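Local coordinates for Ufm1-specific protease (Caenorhabditis elegans, PDB 5EJJ), which cleaves the peptide bond after the C-terminal glycine of the ubiquitin-like modifier ufm-1, acting as a thiol protease, at residues A[396-401]-A[422-427]; A[449-454]-A[462-467]; A[481-486]-A[554-559]; A[491-496]-A[500-505]. One frame throughout, in Å; residues are numbered along the deposited sequence.

Interaction 1: residues A[396-401]-A[422-427]; sequences CAYRSF and REIQQA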
loop_
_atom_site.group_PDB
_atom_site.type_symbol
_atom_site.label_atom_id
_atom_site.label_comp_id
_atom_site.label_asym_id
_atom_site.label_seq_id
_atom_site.Cartn_x
_atom_site.Cartn_y
_atom_site.Cartn_z
ATOM N N CYS A 396 16.981 -22.527 9.023
ATOM C CA CYS A 396 17.157 -21.732 7.794
ATOM C C CYS A 396 15.978 -21.774 6.806
ATOM O O CYS A 396 15.552 -20.745 6.284
ATOM C CB CYS A 396 18.500 -22.041 7.085
ATOM S SG CYS A 396 18.867 -23.768 6.554
ATOM N N ALA A 397 15.430 -22.957 6.580
ATOM C CA ALA A 397 14.343 -23.094 5.629
ATOM C C ALA A 397 13.010 -22.717 6.248
ATOM O O ALA A 397 12.093 -22.326 5.538
ATOM C CB ALA A 397 14.292 -24.505 5.078
ATOM N N TYR A 398 12.896 -22.849 7.563
ATOM C CA TYR A 398 11.678 -22.436 8.258
ATOM C C TYR A 398 11.464 -20.944 8.049
ATOM O O TYR A 398 10.362 -20.480 7.754
ATOM C CB TYR A 398 11.804 -22.686 9.758
ATOM C CG TYR A 398 11.630 -24.114 10.191
ATOM C CD1 TYR A 398 12.720 -24.874 10.576
ATOM C CD2 TYR A 398 10.367 -24.694 10.241
ATOM C CE1 TYR A 398 12.562 -26.177 10.983
ATOM C CE2 TYR A 398 10.194 -25.991 10.647
ATOM C CZ TYR A 398 11.299 -26.731 11.017
ATOM O OH TYR A 398 11.150 -28.032 11.427
ATOM N N ARG A 399 12.550 -20.205 8.224
ATOM C CA ARG A 399 12.544 -18.765 8.088
ATOM C C ARG A 399 12.098 -18.346 6.691
ATOM O O ARG A 399 11.266 -17.443 6.551
ATOM C CB ARG A 399 13.931 -18.204 8.427
ATOM C CG ARG A 399 14.376 -18.536 9.846
ATOM C CD ARG A 399 13.188 -18.442 10.793
ATOM N NE ARG A 399 13.566 -18.306 12.195
ATOM C CZ ARG A 399 12.759 -17.818 13.134
ATOM N NH1 ARG A 399 11.539 -17.402 12.814
ATOM N NH2 ARG A 399 13.179 -17.723 14.389
ATOM N N SER A 400 12.636 -19.005 5.663
ATOM C CA SER A 400 12.233 -18.716 4.290
ATOM C C SER A 400 10.777 -19.059 4.087
ATOM O O SER A 400 10.082 -18.423 3.295
ATOM C CB SER A 400 13.073 -19.492 3.286
ATOM O OG SER A 400 14.306 -18.842 3.104
ATOM N N PHE A 401 10.322 -20.077 4.800
ATOM C CA PHE A 401 8.926 -20.453 4.741
ATOM C C PHE A 401 8.099 -19.321 5.319
ATOM O O PHE A 401 7.053 -18.957 4.779
ATOM C CB PHE A 401 8.679 -21.724 5.540
ATOM C CG PHE A 401 7.244 -22.033 5.719
ATOM C CD1 PHE A 401 6.527 -22.650 4.704
ATOM C CD2 PHE A 401 6.600 -21.694 6.884
ATOM C CE1 PHE A 401 5.190 -22.944 4.850
ATOM C CE2 PHE A 401 5.258 -21.975 7.041
ATOM C CZ PHE A 401 4.549 -22.604 6.015
ATOM N N ARG A 422 7.316 -25.066 15.596
ATOM C CA ARG A 422 6.567 -26.190 16.158
ATOM C C ARG A 422 5.289 -26.434 15.381
ATOM O O ARG A 422 4.858 -27.582 15.195
ATOM C CB ARG A 422 6.245 -25.971 17.640
ATOM C CG ARG A 422 5.344 -27.056 18.254
ATOM C CD ARG A 422 5.601 -27.219 19.747
ATOM N NE ARG A 422 5.121 -28.502 20.261
ATOM C CZ ARG A 422 5.784 -29.655 20.157
ATOM N NH1 ARG A 422 6.962 -29.703 19.540
ATOM N NH2 ARG A 422 5.263 -30.767 20.665
ATOM N N GLU A 423 4.708 -25.344 14.898
ATOM C CA GLU A 423 3.434 -25.412 14.209
ATOM C C GLU A 423 3.596 -25.919 12.781
ATOM O O GLU A 423 2.682 -26.538 12.221
ATOM C CB GLU A 423 2.783 -24.036 14.220
ATOM C CG GLU A 423 1.322 -24.064 13.855
ATOM C CD GLU A 423 0.598 -22.869 14.403
ATOM O OE1 GLU A 423 1.281 -21.974 14.959
ATOM O OE2 GLU A 423 -0.647 -22.843 14.283
ATOM N N ILE A 424 4.759 -25.633 12.196
ATOM C CA ILE A 424 5.105 -26.126 10.864
ATOM C C ILE A 424 5.372 -27.616 10.975
ATOM O O ILE A 424 4.795 -28.417 10.229
ATOM C CB ILE A 424 6.369 -25.420 10.280
ATOM C CG1 ILE A 424 6.176 -23.902 10.236
ATOM C CG2 ILE A 424 6.689 -25.938 8.882
ATOM C CD1 ILE A 424 7.436 -23.141 9.922
ATOM N N GLN A 425 6.244 -27.967 11.923
ATOM C CA GLN A 425 6.541 -29.356 12.273
ATOM C C GLN A 425 5.277 -30.213 12.346
ATOM O O GLN A 425 5.181 -31.248 11.677
ATOM C CB GLN A 425 7.340 -29.404 13.577
ATOM C CG GLN A 425 8.751 -28.884 13.381
ATOM C CD GLN A 425 9.448 -28.510 14.667
ATOM O OE1 GLN A 425 8.883 -28.653 15.751
ATOM N NE2 GLN A 425 10.686 -28.019 14.557
ATOM N N GLN A 426 4.291 -29.735 13.101
ATOM C CA GLN A 426 3.004 -30.409 13.280
ATOM C C GLN A 426 2.489 -30.133 11.844
ATOM O O GLN A 426 1.961 -29.041 11.573
ATOM C CB GLN A 426 2.120 -29.583 14.226
ATOM C CG GLN A 426 2.176 -30.023 15.684
ATOM C CD GLN A 426 1.682 -31.443 15.865
ATOM O OE1 GLN A 426 0.664 -31.844 15.275
ATOM N NE2 GLN A 426 2.410 -32.225 16.663
ATOM N N ALA A 427 2.626 -31.098 10.935
ATOM C CA ALA A 427 2.089 -30.942 9.580
ATOM C C ALA A 427 2.927 -31.925 8.745
ATOM O O ALA A 427 4.081 -32.231 9.078
ATOM C CB ALA A 427 1.713 -29.717 8.759
#
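I424 pushes its CD1 end between Y398 and F401, two rings one helical turn apart on 396-401. This is the tight part. CD1 lies 3.3 Å from Y398 CD2, at the edge of that ring and near its plane. The same methyl is 3.5 Å from F401 CD2, which it meets obliquely. The Y398 and F401 side chains each run past I424 head to tail. F401 turns its ring to this side because its CG stands anti to the backbone N (chi1 170°). All three residues are buried.

Toward solvent the contact becomes looser and more polar. Q425 leaves its helix to one side, and its extended chain carries the amide across the phenol end. Q425 NE2 donates a hydrogen bond to Y398 OH at 3.2 Å, with an N-H...O angle of 155°. The hydroxyl lies in the amide plane, while ring and amide planes stand 75° apart. Y398 OH also bonds to the backbone O of Q443, and Q425 OE1 bonds to S441 OG. Q425 NE2 and Q443 O thus hold the phenol oxygen. Replacing Y398 with an alanine would probably leave Q425 NE2 and the Q443 carbonyl without this partner and open a gap beside I424 CD1.

The helix carrying Y398 starts at C396, the inferred catalytic cysteine, as in other papain-like proteases. W394 and H421 meet the Y398 ring. V453 of helix 447-457 packs on both F401 and I424, so that helix closes the cluster, while A499 of strand 499-507 touches C396 and A397.

Interaction 2: residues A[449-454]-A[462-467]; sequences EISFVL and CRFIAT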
loop_
_atom_site.group_PDB
_atom_site.type_symbol
_atom_site.label_atom_id
_atom_site.label_comp_id
_atom_site.label_asym_id
_atom_site.label_seq_id
_atom_site.Cartn_x
_atom_site.Cartn_y
_atom_site.Cartn_z
ATOM N N GLU A 449 9.157 -30.261 1.873
ATOM C CA GLU A 449 8.163 -30.121 2.931
ATOM C C GLU A 449 7.593 -28.700 3.003
ATOM O O GLU A 449 6.398 -28.528 3.259
ATOM C CB GLU A 449 8.737 -30.549 4.286
ATOM C CG GLU A 449 10.163 -30.121 4.520
ATOM C CD GLU A 449 11.158 -31.093 3.922
ATOM O OE1 GLU A 449 11.786 -30.755 2.896
ATOM O OE2 GLU A 449 11.300 -32.208 4.465
ATOM N N ILE A 450 8.457 -27.701 2.798
ATOM C CA ILE A 450 8.033 -26.313 2.612
ATOM C C ILE A 450 6.850 -26.259 1.649
ATOM O O ILE A 450 5.814 -25.671 1.954
ATOM C CB ILE A 450 9.187 -25.436 2.077
ATOM C CG1 ILE A 450 10.029 -24.896 3.229
ATOM C CG2 ILE A 450 8.674 -24.278 1.221
ATOM C CD1 ILE A 450 11.046 -23.870 2.779
ATOM N N SER A 451 6.991 -26.907 0.501
ATOM C CA SER A 451 5.923 -26.941 -0.481
ATOM C C SER A 451 4.686 -27.644 0.067
ATOM O O SER A 451 3.560 -27.373 -0.357
ATOM C CB SER A 451 6.402 -27.641 -1.749
ATOM O OG SER A 451 5.304 -28.026 -2.558
ATOM N N PHE A 452 4.908 -28.545 1.018
ATOM C CA PHE A 452 3.847 -29.388 1.559
ATOM C C PHE A 452 3.063 -28.696 2.684
ATOM O O PHE A 452 1.826 -28.681 2.658
ATOM C CB PHE A 452 4.446 -30.716 2.039
ATOM C CG PHE A 452 3.428 -31.691 2.580
ATOM C CD1 PHE A 452 2.641 -32.450 1.712
ATOM C CD2 PHE A 452 3.270 -31.859 3.958
ATOM C CE1 PHE A 452 1.702 -33.349 2.213
ATOM C CE2 PHE A 452 2.333 -32.753 4.465
ATOM C CZ PHE A 452 1.548 -33.500 3.594
ATOM N N VAL A 453 3.789 -28.146 3.663
ATOM C CA VAL A 453 3.216 -27.336 4.745
ATOM C C VAL A 453 2.336 -26.214 4.182
ATOM O O VAL A 453 1.196 -26.020 4.593
ATOM C CB VAL A 453 4.336 -26.698 5.604
ATOM C CG1 VAL A 453 3.749 -25.899 6.751
ATOM C CG2 VAL A 453 5.284 -27.755 6.122
ATOM N N LEU A 454 2.900 -25.482 3.233
ATOM C CA LEU A 454 2.182 -24.526 2.401
ATOM C C LEU A 454 0.909 -25.077 1.751
ATOM O O LEU A 454 -0.040 -24.337 1.523
ATOM C CB LEU A 454 3.121 -24.070 1.280
ATOM C CG LEU A 454 3.315 -22.590 0.997
ATOM C CD1 LEU A 454 3.271 -21.795 2.294
ATOM C CD2 LEU A 454 4.656 -22.441 0.305
ATOM N N CYS A 462 2.228 -25.066 -5.450
ATOM C CA CYS A 462 3.528 -24.573 -5.912
ATOM C C CYS A 462 3.922 -25.102 -7.280
ATOM O O CYS A 462 3.350 -26.070 -7.790
ATOM C CB CYS A 462 4.640 -24.931 -4.935
ATOM S SG CYS A 462 4.423 -24.257 -3.304
ATOM N N ARG A 463 4.911 -24.432 -7.865
ATOM C CA ARG A 463 5.623 -24.932 -9.031
ATOM C C ARG A 463 7.087 -25.170 -8.654
ATOM O O ARG A 463 7.648 -24.475 -7.796
ATOM C CB ARG A 463 5.476 -23.988 -10.219
ATOM C CG ARG A 463 4.126 -24.149 -10.897
ATOM C CD ARG A 463 3.939 -23.197 -12.078
ATOM N NE ARG A 463 5.067 -23.221 -13.008
ATOM C CZ ARG A 463 4.997 -22.807 -14.269
ATOM N NH1 ARG A 463 3.848 -22.349 -14.751
ATOM N NH2 ARG A 463 6.070 -22.858 -15.050
ATOM N N PHE A 464 7.696 -26.181 -9.269
ATOM C CA PHE A 464 9.035 -26.588 -8.869
ATOM C C PHE A 464 10.044 -26.374 -9.996
ATOM O O PHE A 464 9.726 -26.545 -11.176
ATOM C CB PHE A 464 9.038 -28.054 -8.416
ATOM C CG PHE A 464 8.014 -28.373 -7.359
ATOM C CD1 PHE A 464 8.375 -28.449 -6.022
ATOM C CD2 PHE A 464 6.690 -28.612 -7.707
ATOM C CE1 PHE A 464 7.438 -28.750 -5.055
ATOM C CE2 PHE A 464 5.742 -28.903 -6.743
ATOM C CZ PHE A 464 6.115 -28.976 -5.417
ATOM N N ILE A 465 11.256 -25.985 -9.615
ATOM C CA ILE A 465 12.363 -25.847 -10.553
ATOM C C ILE A 465 13.582 -26.582 -9.992
ATOM O O ILE A 465 14.155 -26.179 -8.975
ATOM C CB ILE A 465 12.699 -24.364 -10.817
ATOM C CG1 ILE A 465 11.758 -23.775 -11.864
ATOM C CG2 ILE A 465 14.116 -24.200 -11.309
ATOM C CD1 ILE A 465 12.072 -22.324 -12.163
ATOM N N ALA A 466 13.963 -27.670 -10.657
ATOM C CA ALA A 466 15.060 -28.518 -10.186
ATOM C C ALA A 466 16.322 -28.466 -11.062
ATOM O O ALA A 466 16.269 -28.305 -12.287
ATOM C CB ALA A 466 14.580 -29.940 -10.001
ATOM N N THR A 467 17.463 -28.636 -10.415
ATOM C CA THR A 467 18.730 -28.252 -10.999
ATOM C C THR A 467 19.847 -29.243 -10.645
ATOM O O THR A 467 19.925 -29.700 -9.508
ATOM C CB THR A 467 19.073 -26.826 -10.501
ATOM O OG1 THR A 467 18.447 -25.853 -11.351
ATOM C CG2 THR A 467 20.556 -26.593 -10.461
#
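S451 and C462 bring helix 449-454 and strand 462-467 nearest, with their CA atoms 6.4 Å apart, while the two axes run antiparallel at 173° and approach to 9.8 Å. The chain leaves the helix, turns, and comes back as an edge strand of the protease sheet. The contact therefore lies near the start of the strand, and the later strand residues move away from the helix.

S451 is the centre of it. Its CB points toward the strand, and OG stands anti to the backbone N (chi1 163°), which carries the hydroxyl to the ring of F464. OG meets that ring at its edge, near the ring plane, 3.1 Å from F464 CZ. S451 CB follows behind, 3.6 Å from F464 CE1. F464 leaves its backbone to one side, but the far end of its ring comes nearer, and the serine touches CZ and CE1.

On the buried side C462 points its thiol at the helix. SG touches both S451 OG, at 3.9 Å, and L454 CD2, at 4.0 Å. C462 also touches V555 of strand 552-557, and L454 also packs on F401 of helix 396-409. The backbone of R463 pairs with L556, which joins the strand to its neighbour 552-557 in the sheet.

No hydrogen bond or salt bridge crosses between the two segments. The helix is held to the strand by van der Waals contact, through the serine hydroxyl, a ring edge, a thiol and a leucine methyl. The joint rests on shape fit at S451, C462 and L454, with the F464 edge as its exposed part.

Interaction 3: residues A[481-486]-A[554-559]; sequences ARHFET and MVLPQP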
loop_
_atom_site.group_PDB
_atom_site.type_symbol
_atom_site.label_atom_id
_atom_site.label_comp_id
_atom_site.label_asym_id
_atom_site.label_seq_id
_atom_site.Cartn_x
_atom_site.Cartn_y
_atom_site.Cartn_z
ATOM N N ALA A 481 12.733 -15.349 -14.001
ATOM C CA ALA A 481 12.282 -13.980 -14.270
ATOM C C ALA A 481 10.792 -13.990 -14.602
ATOM O O ALA A 481 10.019 -13.187 -14.085
ATOM C CB ALA A 481 13.069 -13.373 -15.417
ATOM N N ARG A 482 10.403 -14.921 -15.466
ATOM C CA ARG A 482 9.011 -15.110 -15.834
ATOM C C ARG A 482 8.135 -15.295 -14.600
ATOM O O ARG A 482 6.985 -14.859 -14.581
ATOM C CB ARG A 482 8.878 -16.330 -16.742
ATOM C CG ARG A 482 7.460 -16.617 -17.177
ATOM C CD ARG A 482 7.224 -16.140 -18.594
ATOM N NE ARG A 482 5.803 -15.941 -18.868
ATOM C CZ ARG A 482 5.200 -14.754 -18.872
ATOM N NH1 ARG A 482 5.895 -13.644 -18.623
ATOM N NH2 ARG A 482 3.901 -14.678 -19.131
ATOM N N HIS A 483 8.677 -15.951 -13.574
ATOM C CA HIS A 483 7.934 -16.155 -12.331
ATOM C C HIS A 483 7.628 -14.824 -11.690
ATOM O O HIS A 483 6.459 -14.464 -11.522
ATOM C CB HIS A 483 8.713 -17.018 -11.328
ATOM C CG HIS A 483 8.143 -16.993 -9.940
ATOM N ND1 HIS A 483 6.935 -17.581 -9.615
ATOM C CD2 HIS A 483 8.613 -16.441 -8.794
ATOM C CE1 HIS A 483 6.688 -17.388 -8.331
ATOM N NE2 HIS A 483 7.691 -16.703 -7.809
ATOM N N PHE A 484 8.690 -14.105 -11.336
ATOM C CA PHE A 484 8.575 -12.797 -10.689
ATOM C C PHE A 484 7.664 -11.792 -11.418
ATOM O O PHE A 484 7.013 -10.972 -10.781
ATOM C CB PHE A 484 9.958 -12.193 -10.501
ATOM C CG PHE A 484 10.753 -12.822 -9.404
ATOM C CD1 PHE A 484 10.210 -13.000 -8.150
ATOM C CD2 PHE A 484 12.060 -13.217 -9.620
ATOM C CE1 PHE A 484 10.958 -13.570 -7.132
ATOM C CE2 PHE A 484 12.810 -13.781 -8.609
ATOM C CZ PHE A 484 12.262 -13.956 -7.369
ATOM N N GLU A 485 7.614 -11.852 -12.746
ATOM C CA GLU A 485 6.769 -10.945 -13.509
ATOM C C GLU A 485 5.312 -11.410 -13.492
ATOM O O GLU A 485 4.425 -10.742 -14.011
ATOM C CB GLU A 485 7.281 -10.815 -14.951
ATOM C CG GLU A 485 7.195 -9.393 -15.543
ATOM C CD GLU A 485 5.821 -9.054 -16.158
ATOM O OE1 GLU A 485 5.321 -9.852 -16.991
ATOM O OE2 GLU A 485 5.248 -7.985 -15.814
ATOM N N THR A 486 5.056 -12.556 -12.883
ATOM C CA THR A 486 3.717 -13.129 -12.905
ATOM C C THR A 486 3.237 -13.417 -11.497
ATOM O O THR A 486 2.545 -12.614 -10.887
ATOM C CB THR A 486 3.681 -14.443 -13.707
ATOM O OG1 THR A 486 4.193 -14.210 -15.019
ATOM C CG2 THR A 486 2.256 -14.962 -13.816
ATOM N N MET A 554 14.000 -25.542 -6.154
ATOM C CA MET A 554 13.364 -24.224 -6.082
ATOM C C MET A 554 11.840 -24.348 -5.966
ATOM O O MET A 554 11.182 -25.005 -6.797
ATOM C CB MET A 554 13.724 -23.398 -7.322
ATOM C CG MET A 554 14.538 -22.146 -7.040
ATOM S SD MET A 554 15.422 -21.490 -8.492
ATOM C CE MET A 554 16.347 -22.932 -9.011
ATOM N N VAL A 555 11.276 -23.729 -4.930
ATOM C CA VAL A 555 9.821 -23.712 -4.775
ATOM C C VAL A 555 9.269 -22.316 -5.077
ATOM O O VAL A 555 9.801 -21.301 -4.606
ATOM C CB VAL A 555 9.345 -24.281 -3.402
ATOM C CG1 VAL A 555 10.224 -23.801 -2.274
ATOM C CG2 VAL A 555 7.894 -23.920 -3.137
ATOM N N LEU A 556 8.216 -22.306 -5.895
ATOM C CA LEU A 556 7.679 -21.125 -6.553
ATOM C C LEU A 556 6.198 -20.983 -6.242
ATOM O O LEU A 556 5.356 -21.479 -7.007
ATOM C CB LEU A 556 7.832 -21.277 -8.063
ATOM C CG LEU A 556 9.076 -20.678 -8.710
ATOM C CD1 LEU A 556 10.330 -21.159 -8.043
ATOM C CD2 LEU A 556 9.107 -21.004 -10.184
ATOM N N PRO A 557 5.868 -20.298 -5.130
ATOM C CA PRO A 557 4.483 -20.231 -4.649
ATOM C C PRO A 557 3.525 -19.584 -5.639
ATOM O O PRO A 557 3.853 -18.565 -6.254
ATOM C CB PRO A 557 4.610 -19.404 -3.372
ATOM C CG PRO A 557 6.037 -19.632 -2.917
ATOM C CD PRO A 557 6.806 -19.658 -4.192
ATOM N N GLN A 558 2.360 -20.192 -5.816
ATOM C CA GLN A 558 1.364 -19.651 -6.738
ATOM C C GLN A 558 0.210 -19.060 -5.942
ATOM O O GLN A 558 -0.382 -19.727 -5.091
ATOM C CB GLN A 558 0.819 -20.732 -7.684
ATOM C CG GLN A 558 1.862 -21.647 -8.320
ATOM C CD GLN A 558 2.653 -20.973 -9.429
ATOM O OE1 GLN A 558 2.158 -20.795 -10.545
ATOM N NE2 GLN A 558 3.893 -20.605 -9.127
ATOM N N PRO A 559 -0.128 -17.800 -6.219
ATOM C CA PRO A 559 -1.248 -17.163 -5.523
ATOM C C PRO A 559 -2.553 -17.565 -6.193
ATOM O O PRO A 559 -2.568 -17.780 -7.417
ATOM C CB PRO A 559 -0.990 -15.666 -5.742
ATOM C CG PRO A 559 0.364 -15.573 -6.426
ATOM C CD PRO A 559 0.537 -16.869 -7.140
#
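H483 and L556 make a CH-pi contact where helix 477-484 packs on strand 552-557 of the antiparallel protease sheet, in a papain-like (clan CA) domain. The leucine lies over one face of the imidazole. Its CG sits 3.9 Å from the ring centroid, only 12° off the ring normal, which places the branch point almost over the middle of the ring. L556 CD2 reaches further back over the inner end, 4.1 Å from H483 CG. The two side chains slide past each other in opposite directions. The histidine can lie flat against the leucine because its CG is anti to the backbone N (chi1 167°), which swings the ring out from the last turn of the helix toward the strand.

The ring edge meets different groups. P557 O lies in the ring plane, 3.7 Å from H483 CE1. Q558 NE2 is also near that plane, but at 4.3 Å from ND1 it makes no hydrogen bond with the histidine. The polar partner of the ring is T489, whose backbone O is bonded to H483 NE2. T489 OG1 also bonds to P557 O, so one residue ties the ring and P557 together. With NE2 tied and L556 over a face, the rotation of the imidazole is probably restricted.

On each side the chain braces itself. T486 OG1 donates to R482 O at 2.9 Å, almost in line with the carbonyl, as the chain leaves the helix. Q558 folds its amide back, and NE2 donates to L556 O at 2.7 Å from above the carbonyl plane.

Interaction 4: residues A[491-496]-A[500-505]; sequences VMIGGN and HTILGV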
loop_
_atom_site.group_PDB
_atom_site.type_symbol
_atom_site.label_atom_id
_atom_site.label_comp_id
_atom_site.label_asym_id
_atom_site.label_seq_id
_atom_site.Cartn_x
_atom_site.Cartn_y
_atom_site.Cartn_z
ATOM N N VAL A 491 10.906 -16.535 -3.741
ATOM C CA VAL A 491 11.252 -17.893 -4.132
ATOM C C VAL A 491 12.180 -18.508 -3.102
ATOM O O VAL A 491 13.191 -17.902 -2.721
ATOM C CB VAL A 491 11.918 -17.903 -5.523
ATOM C CG1 VAL A 491 12.636 -19.206 -5.780
ATOM C CG2 VAL A 491 10.871 -17.643 -6.592
ATOM N N MET A 492 11.819 -19.698 -2.625
ATOM C CA MET A 492 12.733 -20.436 -1.777
ATOM C C MET A 492 13.623 -21.327 -2.629
ATOM O O MET A 492 13.147 -22.196 -3.383
ATOM C CB MET A 492 12.010 -21.252 -0.716
ATOM C CG MET A 492 12.957 -22.141 0.107
ATOM S SD MET A 492 13.196 -23.854 -0.489
ATOM C CE MET A 492 14.308 -24.441 0.785
ATOM N N ILE A 493 14.925 -21.071 -2.511
ATOM C CA ILE A 493 15.947 -21.829 -3.215
ATOM C C ILE A 493 16.518 -22.857 -2.238
ATOM O O ILE A 493 17.042 -22.511 -1.165
ATOM C CB ILE A 493 17.042 -20.888 -3.828
ATOM C CG1 ILE A 493 18.136 -21.674 -4.545
ATOM C CG2 ILE A 493 17.669 -20.003 -2.776
ATOM C CD1 ILE A 493 17.727 -22.220 -5.849
ATOM N N GLY A 494 16.350 -24.128 -2.602
ATOM C CA GLY A 494 16.832 -25.246 -1.809
ATOM C C GLY A 494 18.279 -25.532 -2.136
ATOM O O GLY A 494 18.586 -26.330 -3.030
ATOM N N GLY A 495 19.168 -24.856 -1.408
ATOM C CA GLY A 495 20.601 -25.030 -1.561
ATOM C C GLY A 495 20.954 -26.407 -1.087
ATOM O O GLY A 495 20.058 -27.158 -0.695
ATOM N N ASN A 496 22.224 -26.781 -1.083
ATOM C CA ASN A 496 22.447 -28.144 -0.617
ATOM C C ASN A 496 22.437 -28.351 0.899
ATOM O O ASN A 496 21.624 -29.132 1.415
ATOM C CB ASN A 496 23.547 -28.871 -1.383
ATOM C CG ASN A 496 23.036 -29.391 -2.723
ATOM O OD1 ASN A 496 23.018 -30.598 -2.995
ATOM N ND2 ASN A 496 22.582 -28.465 -3.561
ATOM N N HIS A 500 17.907 -20.385 1.049
ATOM C CA HIS A 500 17.826 -18.933 0.860
ATOM C C HIS A 500 16.491 -18.531 0.202
ATOM O O HIS A 500 15.788 -19.368 -0.386
ATOM C CB HIS A 500 18.991 -18.422 0.000
ATOM C CG HIS A 500 20.345 -18.587 0.629
ATOM N ND1 HIS A 500 20.529 -19.080 1.896
ATOM C CD2 HIS A 500 21.580 -18.305 0.147
ATOM C CE1 HIS A 500 21.825 -19.104 2.176
ATOM N NE2 HIS A 500 22.480 -18.634 1.135
ATOM N N THR A 501 16.139 -17.250 0.305
ATOM C CA THR A 501 14.992 -16.731 -0.431
ATOM C C THR A 501 15.469 -15.844 -1.579
ATOM O O THR A 501 16.351 -15.005 -1.396
ATOM C CB THR A 501 14.043 -15.935 0.468
ATOM O OG1 THR A 501 14.033 -16.496 1.789
ATOM C CG2 THR A 501 12.640 -15.974 -0.105
ATOM N N ILE A 502 14.905 -16.049 -2.769
ATOM C CA ILE A 502 15.249 -15.221 -3.925
ATOM C C ILE A 502 14.160 -14.180 -4.229
ATOM O O ILE A 502 13.011 -14.518 -4.525
ATOM C CB ILE A 502 15.540 -16.069 -5.182
ATOM C CG1 ILE A 502 16.821 -16.880 -4.994
ATOM C CG2 ILE A 502 15.679 -15.183 -6.417
ATOM C CD1 ILE A 502 17.151 -17.784 -6.177
ATOM N N LEU A 503 14.542 -12.909 -4.151
ATOM C CA LEU A 503 13.615 -11.798 -4.325
ATOM C C LEU A 503 13.598 -11.233 -5.740
ATOM O O LEU A 503 12.633 -10.590 -6.145
ATOM C CB LEU A 503 13.947 -10.692 -3.328
ATOM C CG LEU A 503 13.764 -11.157 -1.889
ATOM C CD1 LEU A 503 14.178 -10.074 -0.927
ATOM C CD2 LEU A 503 12.327 -11.561 -1.669
ATOM N N GLY A 504 14.661 -11.465 -6.495
ATOM C CA GLY A 504 14.713 -10.960 -7.851
ATOM C C GLY A 504 15.966 -11.338 -8.607
ATOM O O GLY A 504 16.918 -11.885 -8.049
ATOM N N VAL A 505 15.954 -11.036 -9.898
ATOM C CA VAL A 505 17.078 -11.321 -10.768
ATOM C C VAL A 505 17.603 -10.036 -11.466
ATOM O O VAL A 505 16.918 -9.013 -11.499
ATOM C CB VAL A 505 16.698 -12.430 -11.768
ATOM C CG1 VAL A 505 16.570 -13.745 -11.040
ATOM C CG2 VAL A 505 15.391 -12.110 -12.446
#
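V491 and I502 form an antiparallel hydrogen-bonded pair, and I493 and H500 form the next. Between them M492 and T501 are the non-hydrogen-bonded pair, with CA atoms 4.5 Å apart. This is a beta hairpin whose strand axes, taken N to C, stand 136° apart, well short of exactly antiparallel. Four backbone bonds join them. I493 N donates to H500 O at 2.9 Å and H500 N returns to I493 O at 3.2 Å; V491 and I502 exchange the other two. G494 centres an inverse gamma turn as the chain leaves the strand.

V491, I493, H500 and I502 share one face. With CG1 anti to its carbonyl carbon (chi1 -68°), I502 brings CD1 diagonally to I493 CB, 3.9 Å away; its CB lies 4.1 Å from V491 CB. I493 CG2 packs on H500 CB at 3.5 Å. A glycine in place of I502 would probably open a gap beside V491 and I493.

The H500 ring meets that of H522, an inferred active-site residue. On the opposite face T501 OG1 bonds to S400 OG of helix 396-409. Strand 552-557 flanks 491-494, strand 514-519 flanks 499-507, and H483 and F484 of helix 477-484 pack on V491 and I502.

All four contacts are largely buried and belong to the protease part of the chain. Interaction 4 lies within the protease sheet and is the one built on backbone hydrogen bonds. Interactions 2 and 3 set helices against neighbouring strands of that sheet, 462-467 and 552-557, which are joined by R463 O to L556 N at 2.9 Å. They rely on thiol, methyl and ring contacts. Interaction 1 joins two helices and adds one side-chain hydrogen bond at its partly exposed side. It meets interaction 2 where A397 O touches I450 CD1, and interaction 4 through S400 OG and T501 OG1, 2.7 Å apart. Interactions 1 and 4 lie nearest the active site; 2 and 3 lie away.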